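Local coordinates for protein ATP phosphoribosyltransferase regulatory subunit (Lactococcus lactis, PDB 1Z7M) that is required for the first step of histidine biosynthesis and may let histidine exert feedback control over ATP phosphoribosyltransferase activity, at residues B[99-104]-B[124-129]; B[206-211]-B[230-235]; B[179-184]-B[285-290]. All coordinates share one frame; numbering follows the deposited sequence.

Contact 1 of 3, residues B[99-104]-B[124-129]; sequences YDFTLP and GKIFRK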
loop_
_atom_site.group_PDB
_atom_site.type_symbol
_atom_site.label_atom_id
_atom_site.label_comp_id
_atom_site.label_asym_id
_atom_site.label_seq_id
_atom_site.Cartn_x
_atom_site.Cartn_y
_atom_site.Cartn_z
ATOM N N TYR B 99 -15.459 0.975 6.697
ATOM C CA TYR B 99 -15.666 2.319 7.206
ATOM C C TYR B 99 -17.111 2.567 7.619
ATOM O O TYR B 99 -17.380 3.376 8.512
ATOM C CB TYR B 99 -15.297 3.344 6.143
ATOM C CG TYR B 99 -15.220 4.760 6.664
ATOM C CD1 TYR B 99 -14.135 5.177 7.430
ATOM C CD2 TYR B 99 -16.205 5.695 6.360
ATOM C CE1 TYR B 99 -14.020 6.487 7.872
ATOM C CE2 TYR B 99 -16.104 7.012 6.802
ATOM C CZ TYR B 99 -14.999 7.398 7.553
ATOM O OH TYR B 99 -14.850 8.698 7.952
ATOM N N ASP B 100 -18.038 1.872 6.973
ATOM C CA ASP B 100 -19.449 2.063 7.257
ATOM C C ASP B 100 -20.206 0.759 7.152
ATOM O O ASP B 100 -19.841 -0.104 6.364
ATOM C CB ASP B 100 -20.014 3.101 6.279
ATOM C CG ASP B 100 -21.518 3.230 6.361
ATOM O OD1 ASP B 100 -22.215 2.598 5.541
ATOM O OD2 ASP B 100 -22.006 3.964 7.246
ATOM N N PHE B 101 -21.253 0.611 7.955
ATOM C CA PHE B 101 -22.057 -0.608 7.932
ATOM C C PHE B 101 -23.310 -0.457 7.072
ATOM O O PHE B 101 -23.796 -1.434 6.523
ATOM C CB PHE B 101 -22.491 -1.010 9.359
ATOM C CG PHE B 101 -21.574 -1.994 10.041
ATOM C CD1 PHE B 101 -20.752 -1.592 11.088
ATOM C CD2 PHE B 101 -21.554 -3.331 9.657
ATOM C CE1 PHE B 101 -19.921 -2.507 11.751
ATOM C CE2 PHE B 101 -20.730 -4.252 10.307
ATOM C CZ PHE B 101 -19.911 -3.836 11.360
ATOM N N THR B 102 -23.838 0.759 6.957
ATOM C CA THR B 102 -25.060 0.975 6.181
ATOM C C THR B 102 -24.881 0.721 4.685
ATOM O O THR B 102 -25.641 -0.038 4.080
ATOM C CB THR B 102 -25.619 2.393 6.401
ATOM O OG1 THR B 102 -25.865 2.587 7.791
ATOM C CG2 THR B 102 -26.926 2.562 5.691
ATOM N N LEU B 103 -23.867 1.346 4.100
ATOM C CA LEU B 103 -23.590 1.202 2.681
ATOM C C LEU B 103 -23.574 -0.223 2.163
ATOM O O LEU B 103 -24.243 -0.540 1.181
ATOM C CB LEU B 103 -22.265 1.875 2.336
ATOM C CG LEU B 103 -22.424 3.322 1.898
ATOM C CD1 LEU B 103 -21.068 3.957 1.599
ATOM C CD2 LEU B 103 -23.308 3.330 0.668
ATOM N N PRO B 104 -22.794 -1.106 2.796
ATOM C CA PRO B 104 -22.750 -2.493 2.326
ATOM C C PRO B 104 -24.072 -3.249 2.491
ATOM O O PRO B 104 -24.361 -4.168 1.733
ATOM C CB PRO B 104 -21.600 -3.097 3.134
ATOM C CG PRO B 104 -21.634 -2.315 4.394
ATOM C CD PRO B 104 -21.871 -0.901 3.924
ATOM N N GLY B 124 -20.474 -5.590 14.682
ATOM C CA GLY B 124 -19.069 -5.579 14.335
ATOM C C GLY B 124 -18.493 -4.195 14.451
ATOM O O GLY B 124 -19.134 -3.296 15.000
ATOM N N LYS B 125 -17.291 -4.004 13.926
ATOM C CA LYS B 125 -16.678 -2.699 14.027
ATOM C C LYS B 125 -16.213 -2.068 12.731
ATOM O O LYS B 125 -15.909 -2.757 11.764
ATOM C CB LYS B 125 -15.523 -2.759 15.017
ATOM C CG LYS B 125 -14.527 -3.820 14.706
ATOM C CD LYS B 125 -13.324 -3.758 15.639
ATOM C CE LYS B 125 -13.670 -4.148 17.061
ATOM N NZ LYS B 125 -12.424 -4.296 17.868
ATOM N N ILE B 126 -16.210 -0.732 12.739
ATOM C CA ILE B 126 -15.770 0.091 11.619
ATOM C C ILE B 126 -14.455 0.694 12.075
ATOM O O ILE B 126 -14.196 0.758 13.271
ATOM C CB ILE B 126 -16.752 1.244 11.310
ATOM C CG1 ILE B 126 -16.979 2.091 12.554
ATOM C CG2 ILE B 126 -18.048 0.695 10.796
ATOM C CD1 ILE B 126 -17.690 3.379 12.245
ATOM N N PHE B 127 -13.635 1.136 11.128
ATOM C CA PHE B 127 -12.336 1.706 11.455
ATOM C C PHE B 127 -12.132 3.092 10.881
ATOM O O PHE B 127 -12.054 3.257 9.662
ATOM C CB PHE B 127 -11.234 0.790 10.935
ATOM C CG PHE B 127 -11.441 -0.656 11.276
ATOM C CD1 PHE B 127 -12.226 -1.469 10.466
ATOM C CD2 PHE B 127 -10.886 -1.200 12.435
ATOM C CE1 PHE B 127 -12.457 -2.800 10.811
ATOM C CE2 PHE B 127 -11.113 -2.528 12.785
ATOM C CZ PHE B 127 -11.899 -3.324 11.971
ATOM N N ARG B 128 -12.035 4.083 11.763
ATOM C CA ARG B 128 -11.821 5.476 11.362
ATOM C C ARG B 128 -10.553 5.928 12.072
ATOM O O ARG B 128 -10.217 5.390 13.121
ATOM C CB ARG B 128 -12.997 6.355 11.811
ATOM C CG ARG B 128 -14.379 5.880 11.345
ATOM C CD ARG B 128 -15.525 6.447 12.220
ATOM N NE ARG B 128 -16.340 7.467 11.547
ATOM C CZ ARG B 128 -17.133 7.257 10.489
ATOM N NH1 ARG B 128 -17.249 6.052 9.941
ATOM N NH2 ARG B 128 -17.815 8.270 9.971
ATOM N N LYS B 129 -9.846 6.903 11.511
ATOM C CA LYS B 129 -8.620 7.406 12.140
ATOM C C LYS B 129 -8.901 8.583 13.048
ATOM O O LYS B 129 -9.732 9.436 12.733
ATOM C CB LYS B 129 -7.620 7.863 11.089
ATOM C CG LYS B 129 -6.945 6.763 10.361
ATOM C CD LYS B 129 -6.031 7.350 9.352
ATOM C CE LYS B 129 -5.251 6.276 8.662
ATOM N NZ LYS B 129 -4.420 6.860 7.570
#
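Arg128 lays its guanidinium almost flat on the ring of Tyr99, tying the loop ahead of helix 102-111 to the end of strand 118-127. Phe127 and Arg128 stand where this strand runs out before turning back as strand 139-148, a hairpin and sequence consistent with motif 2 of the class II aminoacyl-tRNA synthetase core. The case illustrates how a charged group can be held by an aromatic face. The two planes are only 20° apart, yet the stack is off-centre: Arg128 CZ lies 4.1 Å from the centroid of the Tyr99 ring, and Arg128 NH1 sits above the rim, 3.5 Å from Tyr99 CE2. A bend at chi3 (109°) places NE of Arg128, while further back its CG touches Tyr99 CE1 at 3.5 Å. The CB of Tyr99 points away from the strand, yet the end of the ring comes nearer to it; its hydroxyl is hydrogen-bonded to Thr78 O beyond the stack, so the ring is held from its far end as well. Tyr99 O lies in the plane of the guanidinium, at its edge, but the angle is too poor for a hydrogen bond. Two residues before Arg128, Ile126 brings CB to 3.6 Å from Tyr99 O. Next along the loop, Asp100 caps the helix that follows, Leu103 N donating to its OD1. Phe101 then turns its ring edge to the backbone of Gly124 and Lys125 and stacks on Tyr122 as well. CD1 of Phe101 meets Ile126 CG2 at 3.6 Å, and its CZ rests 3.4 Å from Gly124 C.

Contact 2 of 3, residues B[206-211]-B[230-235]; sequences KDLSGL and EIFITN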
loop_
_atom_site.group_PDB
_atom_site.type_symbol
_atom_site.label_atom_id
_atom_site.label_comp_id
_atom_site.label_asym_id
_atom_site.label_seq_id
_atom_site.Cartn_x
_atom_site.Cartn_y
_atom_site.Cartn_z
ATOM N N LYS B 206 -25.099 25.774 18.181
ATOM C CA LYS B 206 -26.066 26.478 18.989
ATOM C C LYS B 206 -25.458 27.816 19.296
ATOM O O LYS B 206 -25.404 28.304 20.432
ATOM C CB LYS B 206 -26.429 25.707 20.249
ATOM C CG LYS B 206 -27.204 24.433 19.955
ATOM C CD LYS B 206 -27.898 23.905 21.193
ATOM C CE LYS B 206 -28.668 22.637 20.888
ATOM N NZ LYS B 206 -29.530 22.795 19.689
ATOM N N ASP B 207 -24.970 28.366 18.213
ATOM C CA ASP B 207 -24.309 29.631 18.199
ATOM C C ASP B 207 -25.367 30.776 18.454
ATOM O O ASP B 207 -25.628 31.569 17.550
ATOM C CB ASP B 207 -23.552 29.826 16.884
ATOM C CG ASP B 207 -22.640 31.038 16.910
ATOM O OD1 ASP B 207 -22.859 31.927 17.760
ATOM O OD2 ASP B 207 -21.708 31.097 16.082
ATOM N N LEU B 208 -25.946 30.897 19.697
ATOM C CA LEU B 208 -26.977 31.922 20.096
ATOM C C LEU B 208 -26.605 33.346 19.727
ATOM O O LEU B 208 -27.449 34.117 19.261
ATOM C CB LEU B 208 -27.241 31.876 21.601
ATOM C CG LEU B 208 -27.698 30.513 22.161
ATOM C CD1 LEU B 208 -27.935 30.578 23.667
ATOM C CD2 LEU B 208 -28.944 30.034 21.436
ATOM N N SER B 209 -25.337 33.679 19.939
ATOM C CA SER B 209 -24.839 34.997 19.624
ATOM C C SER B 209 -24.734 35.205 18.113
ATOM O O SER B 209 -25.036 36.282 17.582
ATOM C CB SER B 209 -23.482 35.183 20.290
ATOM O OG SER B 209 -23.011 36.510 20.118
ATOM N N GLY B 210 -24.305 34.164 17.418
ATOM C CA GLY B 210 -24.183 34.257 15.983
ATOM C C GLY B 210 -25.566 34.298 15.379
ATOM O O GLY B 210 -25.805 34.982 14.399
ATOM N N LEU B 211 -26.490 33.557 15.963
ATOM C CA LEU B 211 -27.850 33.536 15.453
ATOM C C LEU B 211 -28.496 34.906 15.570
ATOM O O LEU B 211 -29.232 35.320 14.693
ATOM C CB LEU B 211 -28.678 32.533 16.240
ATOM C CG LEU B 211 -30.183 32.572 16.026
ATOM C CD1 LEU B 211 -30.478 32.252 14.593
ATOM C CD2 LEU B 211 -30.867 31.587 16.952
ATOM N N GLU B 230 -35.973 30.179 19.547
ATOM C CA GLU B 230 -36.504 29.147 20.431
ATOM C C GLU B 230 -36.051 27.710 20.161
ATOM O O GLU B 230 -35.605 27.027 21.083
ATOM C CB GLU B 230 -38.036 29.212 20.391
ATOM C CG GLU B 230 -38.753 28.788 21.671
ATOM C CD GLU B 230 -38.543 29.760 22.819
ATOM O OE1 GLU B 230 -39.241 29.617 23.850
ATOM O OE2 GLU B 230 -37.677 30.660 22.691
ATOM N N ILE B 231 -36.173 27.243 18.918
ATOM C CA ILE B 231 -35.784 25.878 18.583
ATOM C C ILE B 231 -34.335 25.578 18.929
ATOM O O ILE B 231 -33.896 24.432 18.848
ATOM C CB ILE B 231 -35.963 25.580 17.107
ATOM C CG1 ILE B 231 -35.049 26.494 16.292
ATOM C CG2 ILE B 231 -37.410 25.736 16.721
ATOM C CD1 ILE B 231 -34.929 26.105 14.837
ATOM N N PHE B 232 -33.583 26.604 19.303
ATOM C CA PHE B 232 -32.193 26.417 19.682
ATOM C C PHE B 232 -32.061 25.967 21.122
ATOM O O PHE B 232 -31.060 25.367 21.471
ATOM C CB PHE B 232 -31.416 27.722 19.559
ATOM C CG PHE B 232 -30.724 27.920 18.247
ATOM C CD1 PHE B 232 -31.424 27.841 17.048
ATOM C CD2 PHE B 232 -29.381 28.266 18.217
ATOM C CE1 PHE B 232 -30.791 28.108 15.848
ATOM C CE2 PHE B 232 -28.746 28.532 17.022
ATOM C CZ PHE B 232 -29.449 28.456 15.838
ATOM N N ILE B 233 -33.049 26.263 21.967
ATOM C CA ILE B 233 -32.924 25.906 23.377
ATOM C C ILE B 233 -34.106 25.299 24.112
ATOM O O ILE B 233 -34.104 25.301 25.344
ATOM C CB ILE B 233 -32.473 27.123 24.220
ATOM C CG1 ILE B 233 -33.577 28.177 24.236
ATOM C CG2 ILE B 233 -31.182 27.710 23.663
ATOM C CD1 ILE B 233 -33.246 29.388 25.086
ATOM N N THR B 234 -35.111 24.794 23.398
ATOM C CA THR B 234 -36.256 24.190 24.082
ATOM C C THR B 234 -36.970 23.085 23.344
ATOM O O THR B 234 -37.064 23.102 22.123
ATOM C CB THR B 234 -37.344 25.211 24.427
ATOM O OG1 THR B 234 -38.367 24.555 25.191
ATOM C CG2 THR B 234 -37.974 25.774 23.165
ATOM N N ASN B 235 -37.491 22.125 24.101
ATOM C CA ASN B 235 -38.240 21.026 23.504
ATOM C C ASN B 235 -39.611 20.904 24.177
ATOM O O ASN B 235 -40.231 19.839 24.123
ATOM C CB ASN B 235 -37.514 19.686 23.656
ATOM C CG ASN B 235 -36.018 19.824 23.657
ATOM O OD1 ASN B 235 -35.445 20.392 24.578
ATOM N ND2 ASN B 235 -35.368 19.293 22.628
#
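With CG anti to its backbone N (chi1 168°), Leu211 is directed at Phe232, whereas Leu208 has CG anti to its carbonyl carbon (chi1 -57°) and comes alongside the same ring. The two leucines, a helical turn apart, thus make different uses of one aromatic group. Leu211 and Phe232 reach toward each other tip to tip, and the methyl CD2 of Leu211 stands 3.5 Å from the centroid of the Phe232 ring, only 6° off its normal, a CH-pi contact over the centre of the face. Leu208 and Phe232 instead slide past each other in opposite directions: CD2 of Leu208 touches Phe232 CD2 at 3.7 Å and then meets Ile233 CG2 at 3.9 Å. At the ring edge, near its plane, lies Asp207 N, 4.0 Å from Phe232 CE2.

Lys206 ends its chain with a bend at chi4 that sets NZ 3.5 Å from Phe232 O, a weak hydrogen bond. Its positive phi makes it the C-prime residue of the Schellman motif closing helix 196-204. Asp207 immediately begins the next helix as N-cap; Gly210 N approaches its OD1 from above the carboxylate plane, at 2.7 Å. The lysine also makes a cation-pi contact with an aromatic side chain of another protein in the assembly, probably the catalytic subunit, and its side chain is about 5 Å from a bound phosphate ion, probably from the crystallisation liquor. Phe232, at the C-terminal end of helix 222-231, packs between helices 196-204 and 208-217, on Leu202 and Leu203 of the former, while Thr234 leans on Leu240 of helix 237-246.

Contact 3 of 3, residues B[179-184]-B[285-290]; sequences IGSAKF and YTDLMF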
loop_
_atom_site.group_PDB
_atom_site.type_symbol
_atom_site.label_atom_id
_atom_site.label_comp_id
_atom_site.label_asym_id
_atom_site.label_seq_id
_atom_site.Cartn_x
_atom_site.Cartn_y
_atom_site.Cartn_z
ATOM N N ILE B 179 -36.074 13.130 18.642
ATOM C CA ILE B 179 -36.473 12.949 17.256
ATOM C C ILE B 179 -36.547 14.283 16.533
ATOM O O ILE B 179 -36.740 15.333 17.147
ATOM C CB ILE B 179 -37.822 12.258 17.143
ATOM C CG1 ILE B 179 -38.882 13.047 17.907
ATOM C CG2 ILE B 179 -37.715 10.859 17.675
ATOM C CD1 ILE B 179 -40.267 12.453 17.782
ATOM N N GLY B 180 -36.390 14.233 15.220
ATOM C CA GLY B 180 -36.426 15.453 14.442
ATOM C C GLY B 180 -36.855 15.221 13.008
ATOM O O GLY B 180 -37.212 14.101 12.631
ATOM N N SER B 181 -36.813 16.285 12.211
ATOM C CA SER B 181 -37.210 16.212 10.814
ATOM C C SER B 181 -36.300 16.986 9.858
ATOM O O SER B 181 -36.131 18.195 9.992
ATOM C CB SER B 181 -38.632 16.725 10.675
ATOM O OG SER B 181 -39.026 16.731 9.318
ATOM N N ALA B 182 -35.720 16.275 8.894
ATOM C CA ALA B 182 -34.844 16.895 7.917
ATOM C C ALA B 182 -35.697 17.844 7.099
ATOM O O ALA B 182 -35.253 18.913 6.691
ATOM C CB ALA B 182 -34.233 15.838 7.016
ATOM N N LYS B 183 -36.940 17.445 6.875
ATOM C CA LYS B 183 -37.879 18.239 6.096
ATOM C C LYS B 183 -38.200 19.581 6.762
ATOM O O LYS B 183 -38.354 20.596 6.086
ATOM C CB LYS B 183 -39.154 17.429 5.882
ATOM C CG LYS B 183 -39.837 17.657 4.546
ATOM C CD LYS B 183 -41.040 16.720 4.391
ATOM C CE LYS B 183 -41.902 17.044 3.162
ATOM N NZ LYS B 183 -42.508 18.425 3.196
ATOM N N PHE B 184 -38.317 19.584 8.084
ATOM C CA PHE B 184 -38.593 20.805 8.824
ATOM C C PHE B 184 -37.292 21.607 8.808
ATOM O O PHE B 184 -37.310 22.824 8.625
ATOM C CB PHE B 184 -38.998 20.458 10.257
ATOM C CG PHE B 184 -39.199 21.657 11.163
ATOM C CD1 PHE B 184 -40.483 22.078 11.509
ATOM C CD2 PHE B 184 -38.107 22.343 11.701
ATOM C CE1 PHE B 184 -40.672 23.153 12.372
ATOM C CE2 PHE B 184 -38.289 23.422 12.566
ATOM C CZ PHE B 184 -39.568 23.826 12.901
ATOM N N TYR B 285 -30.084 12.342 4.294
ATOM C CA TYR B 285 -31.148 12.057 5.246
ATOM C C TYR B 285 -32.461 12.660 4.766
ATOM O O TYR B 285 -32.616 13.881 4.701
ATOM C CB TYR B 285 -30.789 12.594 6.630
ATOM C CG TYR B 285 -30.093 11.587 7.533
ATOM C CD1 TYR B 285 -29.002 10.845 7.080
ATOM C CD2 TYR B 285 -30.493 11.419 8.858
ATOM C CE1 TYR B 285 -28.322 9.958 7.927
ATOM C CE2 TYR B 285 -29.818 10.539 9.716
ATOM C CZ TYR B 285 -28.730 9.810 9.241
ATOM O OH TYR B 285 -28.061 8.936 10.072
ATOM N N THR B 286 -33.398 11.771 4.443
ATOM C CA THR B 286 -34.719 12.122 3.927
ATOM C C THR B 286 -35.609 12.946 4.847
ATOM O O THR B 286 -35.983 14.059 4.499
ATOM C CB THR B 286 -35.509 10.853 3.527
ATOM O OG1 THR B 286 -34.788 10.142 2.513
ATOM C CG2 THR B 286 -36.887 11.222 3.000
ATOM N N ASP B 287 -35.971 12.405 6.005
ATOM C CA ASP B 287 -36.838 13.153 6.909
ATOM C C ASP B 287 -36.652 12.823 8.391
ATOM O O ASP B 287 -36.006 13.569 9.127
ATOM C CB ASP B 287 -38.297 12.940 6.503
ATOM C CG ASP B 287 -39.238 13.886 7.213
ATOM O OD1 ASP B 287 -39.277 13.841 8.453
ATOM O OD2 ASP B 287 -39.938 14.676 6.545
ATOM N N LEU B 288 -37.238 11.718 8.839
ATOM C CA LEU B 288 -37.098 11.332 10.236
ATOM C C LEU B 288 -35.635 11.047 10.548
ATOM O O LEU B 288 -34.933 10.434 9.741
ATOM C CB LEU B 288 -37.942 10.091 10.543
ATOM C CG LEU B 288 -37.676 9.462 11.913
ATOM C CD1 LEU B 288 -37.998 10.456 13.032
ATOM C CD2 LEU B 288 -38.494 8.185 12.050
ATOM N N MET B 289 -35.192 11.515 11.713
ATOM C CA MET B 289 -33.824 11.324 12.194
ATOM C C MET B 289 -33.865 11.385 13.718
ATOM O O MET B 289 -34.605 12.189 14.272
ATOM C CB MET B 289 -32.907 12.411 11.635
ATOM C CG MET B 289 -33.333 13.830 11.949
ATOM S SD MET B 289 -32.377 15.071 11.040
ATOM C CE MET B 289 -32.833 16.508 11.835
ATOM N N PHE B 290 -33.082 10.552 14.401
ATOM C CA PHE B 290 -33.128 10.531 15.860
ATOM C C PHE B 290 -31.824 10.191 16.555
ATOM O O PHE B 290 -31.030 9.420 16.042
ATOM C CB PHE B 290 -34.196 9.536 16.287
ATOM C CG PHE B 290 -34.126 8.239 15.545
ATOM C CD1 PHE B 290 -33.411 7.169 16.054
ATOM C CD2 PHE B 290 -34.744 8.096 14.309
ATOM C CE1 PHE B 290 -33.311 5.975 15.343
ATOM C CE2 PHE B 290 -34.648 6.909 13.592
ATOM C CZ PHE B 290 -33.929 5.848 14.113
#
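Asp287 grips the start of helix 182-191 twice, with its backbone and with its side chain. Its carbonyl O accepts from Ala182 N at 2.7 Å in a nearly straight bond (166°), the donor tilted somewhat from the carbonyl plane. Its OD1 accepts from Ser181 OG at 3.0 Å, the hydroxyl approaching from above the carboxylate plane. Ser181 is the N-cap of the helix, and the same OG, anti to its backbone N (chi1 177°), accepts from Phe184 N at 3.2 Å. One hydroxyl thus links the aspartate to the first turn of the helix, a small example of a carboxylate bonded to the capping hydroxyl of a helix. The other carboxylate oxygen, OD2, lies beside the aliphatic CB and CD of Lys183, whose NZ stays too far for a salt bridge.

Next to these bonds an antiparallel ladder joins strands 175-181 and 288-294, neighbours in the large mixed sheet of the class II synthetase fold. Gly180 and Met289 form its hydrogen-bonded pair: Gly180 N donates to Met289 O at 2.9 Å, and the return bond from Met289 N to Gly180 O is weak. Met289 extends its chain over the glycine, bringing CG to 3.9 Å from Gly180 C and carrying CE on to 4.0 Å from Ser181 N. On this face Met289 also meets Met278 and Pro280. On the other, the side chains of Ile179 and Phe290 cross, CG2 of Ile179 coming to 4.0 Å from Phe290 CB, and Ile179, Leu288 and Phe290 pack against helix 152-169.

In the fold
Along the chain contact 1 closes first, within the early part of the synthetase-like core; contact 3 then opens, and contact 2 lies nested inside the loop it closes. Contacts 1 and 3 share the large mixed sheet, touching it through strand 118-127 and through strands 175-181 and 288-294, with centres about 22 Å apart. Contact 2 belongs to the helical region inserted between the latter strands, about 18 Å centre to centre from contact 3 and about 32 Å from contact 1, on the opposite side of the chain's centre. Residues 124-129 approach a second copy of this subunit, whereas contact 2 meets another protein, so separate parts of one fold serve different partners in the assembly.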